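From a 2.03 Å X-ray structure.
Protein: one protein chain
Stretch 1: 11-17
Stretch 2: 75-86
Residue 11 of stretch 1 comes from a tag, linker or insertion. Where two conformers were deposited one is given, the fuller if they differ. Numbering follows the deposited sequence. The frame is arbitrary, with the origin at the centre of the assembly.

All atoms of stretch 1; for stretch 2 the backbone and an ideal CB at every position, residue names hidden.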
# COMPACT_ATOMS: atom_id res chain seq x y z
N SER A 11 -5.56 13.64 -11.67
CA SER A 11 -4.14 13.45 -11.26
C SER A 11 -3.81 14.48 -10.19
O SER A 11 -3.98 15.68 -10.40
CB SER A 11 -3.19 13.54 -12.42
OG SER A 11 -3.59 12.68 -13.47
N LEU A 12 -3.36 13.98 -9.05
CA LEU A 12 -2.90 14.77 -7.93
C LEU A 12 -1.38 14.72 -7.93
O LEU A 12 -0.80 13.75 -8.43
CB LEU A 12 -3.45 14.15 -6.64
CG LEU A 12 -4.97 14.08 -6.53
CD1 LEU A 12 -5.38 13.40 -5.24
CD2 LEU A 12 -5.58 15.48 -6.57
N GLU A 13 -0.76 15.76 -7.35
CA GLU A 13 0.66 15.78 -7.03
C GLU A 13 0.88 15.06 -5.71
O GLU A 13 0.36 15.49 -4.68
CB GLU A 13 1.19 17.21 -7.02
CG GLU A 13 1.24 17.83 -8.40
CD GLU A 13 1.94 19.17 -8.48
OE1 GLU A 13 2.62 19.55 -7.50
OE2 GLU A 13 1.82 19.84 -9.53
N LEU A 14 1.59 13.93 -5.75
CA LEU A 14 1.76 13.14 -4.54
C LEU A 14 2.94 13.71 -3.75
O LEU A 14 3.93 14.17 -4.33
CB LEU A 14 1.96 11.66 -4.90
CG LEU A 14 0.77 10.93 -5.53
CD1 LEU A 14 1.07 9.44 -5.70
CD2 LEU A 14 -0.52 11.14 -4.75
N PHE A 15 2.76 13.77 -2.44
CA PHE A 15 3.86 13.99 -1.52
C PHE A 15 4.78 12.76 -1.50
O PHE A 15 4.31 11.62 -1.56
CB PHE A 15 3.36 14.21 -0.10
CG PHE A 15 4.48 14.30 0.90
CD1 PHE A 15 5.29 15.43 0.97
CD2 PHE A 15 4.73 13.28 1.77
CE1 PHE A 15 6.32 15.50 1.89
CE2 PHE A 15 5.78 13.32 2.67
CZ PHE A 15 6.57 14.44 2.74
N PHE A 16 6.10 13.03 -1.43
CA PHE A 16 7.14 12.01 -1.36
C PHE A 16 8.32 12.53 -0.54
O PHE A 16 8.49 13.74 -0.33
CB PHE A 16 7.70 11.64 -2.74
CG PHE A 16 8.51 12.72 -3.40
CD1 PHE A 16 7.88 13.76 -4.08
CD2 PHE A 16 9.90 12.72 -3.33
CE1 PHE A 16 8.63 14.75 -4.71
CE2 PHE A 16 10.64 13.71 -3.95
CZ PHE A 16 10.01 14.73 -4.63
N ARG A 17 9.11 11.56 -0.08
CA ARG A 17 10.44 11.75 0.49
C ARG A 17 11.40 10.80 -0.23
O ARG A 17 11.02 9.67 -0.57
CB ARG A 17 10.42 11.42 1.99
CG ARG A 17 9.72 12.45 2.86
CD ARG A 17 10.13 12.40 4.32
NE ARG A 17 9.74 11.15 4.96
CZ ARG A 17 10.60 10.28 5.50
NH1 ARG A 17 10.17 9.16 6.06
NH2 ARG A 17 11.89 10.57 5.50
N UNK A 75 -3.09 4.90 -10.25
CA UNK A 75 -2.10 4.56 -11.26
C UNK A 75 -1.63 5.80 -11.99
O UNK A 75 -0.45 5.91 -12.35
CB UNK A 75 -2.67 3.55 -12.25
N UNK A 76 -2.59 6.71 -12.25
CA UNK A 76 -2.28 7.93 -12.98
C UNK A 76 -1.43 8.87 -12.13
O UNK A 76 -0.52 9.51 -12.66
CB UNK A 76 -3.57 8.63 -13.42
N UNK A 77 -1.81 9.01 -10.85
CA UNK A 77 -1.01 9.70 -9.83
C UNK A 77 0.44 9.22 -9.85
O UNK A 77 1.36 10.05 -9.93
CB UNK A 77 -1.61 9.48 -8.44
N UNK A 78 0.61 7.89 -9.85
CA UNK A 78 1.92 7.25 -9.95
C UNK A 78 2.61 7.66 -11.24
O UNK A 78 3.77 8.08 -11.20
CB UNK A 78 1.79 5.73 -9.88
N UNK A 79 1.88 7.55 -12.37
CA UNK A 79 2.45 7.87 -13.69
C UNK A 79 2.93 9.33 -13.78
O UNK A 79 4.03 9.62 -14.27
CB UNK A 79 1.41 7.60 -14.78
N UNK A 80 2.10 10.24 -13.27
CA UNK A 80 2.41 11.66 -13.19
C UNK A 80 3.63 11.94 -12.29
O UNK A 80 4.48 12.75 -12.64
CB UNK A 80 1.19 12.42 -12.67
N UNK A 81 3.68 11.28 -11.12
CA UNK A 81 4.84 11.37 -10.24
C UNK A 81 6.14 11.00 -10.95
O UNK A 81 7.16 11.70 -10.84
CB UNK A 81 4.64 10.46 -9.02
N UNK A 82 6.10 9.89 -11.70
CA UNK A 82 7.27 9.40 -12.41
C UNK A 82 7.69 10.40 -13.50
O UNK A 82 8.89 10.65 -13.69
CB UNK A 82 6.99 8.03 -13.02
N UNK A 83 6.69 11.05 -14.14
CA UNK A 83 6.94 12.09 -15.13
C UNK A 83 7.64 13.28 -14.48
O UNK A 83 8.70 13.70 -14.93
CB UNK A 83 5.63 12.53 -15.79
N UNK A 84 7.02 13.82 -13.41
CA UNK A 84 7.50 15.05 -12.79
C UNK A 84 8.88 14.91 -12.13
O UNK A 84 9.45 15.91 -11.74
CB UNK A 84 6.48 15.52 -11.75
N UNK A 85 9.42 13.69 -12.01
CA UNK A 85 10.72 13.44 -11.40
C UNK A 85 11.71 12.99 -12.47
O UNK A 85 12.85 12.70 -12.16
CB UNK A 85 10.61 12.39 -10.29
N UNK A 86 11.24 12.89 -13.73
CA UNK A 86 12.07 12.52 -14.88
C UNK A 86 12.68 11.14 -14.77
O UNK A 86 13.80 10.94 -15.21
CB UNK A 86 13.19 13.55 -15.06

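Stretch 2 runs as a helix past segment 11-17, so only some of its positions face it. At position 75 the ideal CB has nothing of stretch 1 within 5.5 Å, and stretch 1 sets no preference; the residue is Ala75.

Position 76 points sideways, its ideal CB 4.1 Å from Ser11 OG, a serine contributed by the expression tag. Small, polar or long flexible side chains would all fit. It is Glu76, whose CG lies 3.4 Å from Ser11 OG before the chain leads away; its carboxylate is engaged by the side chain at 79.

Position 77 is more constrained. Its ideal CB lies 3.8 Å from Leu14 CD1 and 4.3 Å from Leu12 O, and the amide of Leu12 is a donor nearby. A short side chain that carries an acceptor one bond farther out, Asp or Asn, would suit. Asp77, with chi1 in m, brings OD1 to 3.1 Å from Leu12 N in a nearly straight hydrogen bond (169°), while its CB packs against Leu14 CD1. A water bonded to Leu12 O and Leu14 N also makes a weak bond to Asp77 O.

Position 78 points away, leaving its choice open; Leu78 meets Leu14 CD1 chiefly through its backbone N, at 4.5 Å. Position 79 is out of reach and equally free: His79 ND1 donates to Glu76 OE2 at 3.1 Å.

Position 80 points toward stretch 1, with its ideal CB 4.5 Å from Ser11 CB and open space beyond. Many medium or long side chains could lie here. Glu80 sets CG 3.6 Å from Ser11 CB, and its carboxylate pairs with the side chain at 83.

Position 81 also points toward stretch 1, its ideal CB 5.0 Å from Leu14 CD1, with the Phe16 ring farther along. A large apolar side chain, Leu, Met or an aromatic, could span that gap. Phe81, chi1 in t, directs its edge at the face of Phe16, with planes at 68° and centroids 5.1 Å apart; CE1 comes within 3.3 Å of Phe16 CD1.

Positions 82, 83 and 84 are out of reach and unrestricted by stretch 1; they hold Ile82, Lys83 and Ser84. Lys83 NZ forms a salt bridge with Glu80 OE1 at 3.3 Å.

Position 85 points toward stretch 1, but its ideal CB touches nothing, so a long side chain is needed to reach the Phe16 ring: Gln, Met, Lys or Arg. Gln85 carries OE1 to 3.4 Å from Phe16 CZ.

Position 86 has phi of 62°, which favours Gly or Asn. Asn86 takes it, closing the helix in a Schellman motif.

Stretch 2 75-86: AEDLHEFIKSQN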
# COMPACT_ATOMS: atom_id res chain seq x y z
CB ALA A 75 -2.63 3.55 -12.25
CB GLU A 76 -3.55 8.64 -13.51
CG GLU A 76 -3.23 9.51 -14.73
CD GLU A 76 -2.63 8.71 -15.88
OE1 GLU A 76 -3.09 7.56 -16.10
OE2 GLU A 76 -1.69 9.22 -16.53
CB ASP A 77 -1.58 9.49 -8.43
CG ASP A 77 -2.95 10.12 -8.23
OD1 ASP A 77 -3.40 10.90 -9.12
OD2 ASP A 77 -3.55 9.84 -7.17
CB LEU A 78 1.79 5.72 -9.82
CG LEU A 78 3.12 4.96 -9.84
CD1 LEU A 78 4.11 5.51 -8.79
CD2 LEU A 78 2.87 3.47 -9.61
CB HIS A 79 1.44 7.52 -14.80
CG HIS A 79 1.94 7.77 -16.17
ND1 HIS A 79 1.09 8.00 -17.23
CD2 HIS A 79 3.19 7.82 -16.68
CE1 HIS A 79 1.79 8.18 -18.33
NE2 HIS A 79 3.07 8.07 -18.02
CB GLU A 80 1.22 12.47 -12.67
CG GLU A 80 0.00 12.48 -13.58
CD GLU A 80 0.26 12.83 -15.04
OE1 GLU A 80 -0.42 12.24 -15.92
OE2 GLU A 80 1.14 13.69 -15.29
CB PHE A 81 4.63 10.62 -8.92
CG PHE A 81 5.87 10.56 -8.09
CD1 PHE A 81 6.20 11.60 -7.24
CD2 PHE A 81 6.77 9.52 -8.24
CE1 PHE A 81 7.38 11.56 -6.50
CE2 PHE A 81 7.94 9.48 -7.50
CZ PHE A 81 8.24 10.50 -6.62
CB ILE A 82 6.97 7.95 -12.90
CG1 ILE A 82 7.05 6.99 -11.69
CG2 ILE A 82 7.91 7.54 -14.00
CD1 ILE A 82 6.33 5.67 -11.85
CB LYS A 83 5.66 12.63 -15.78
CG LYS A 83 4.96 11.70 -16.76
CD LYS A 83 3.56 12.17 -17.09
CE LYS A 83 2.93 11.38 -18.22
NZ LYS A 83 1.56 11.88 -18.51
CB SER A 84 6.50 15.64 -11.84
OG SER A 84 6.43 14.90 -10.63
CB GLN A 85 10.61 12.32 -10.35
CG GLN A 85 9.87 12.70 -9.08
CD GLN A 85 10.58 13.82 -8.37
OE1 GLN A 85 9.96 14.81 -8.00
NE2 GLN A 85 11.89 13.69 -8.20
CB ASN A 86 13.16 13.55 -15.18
CG ASN A 86 12.58 14.82 -15.76
OD1 ASN A 86 12.65 15.86 -15.13
ND2 ASN A 86 11.97 14.71 -16.93
O HOH W 1 1.87 13.07 -8.65
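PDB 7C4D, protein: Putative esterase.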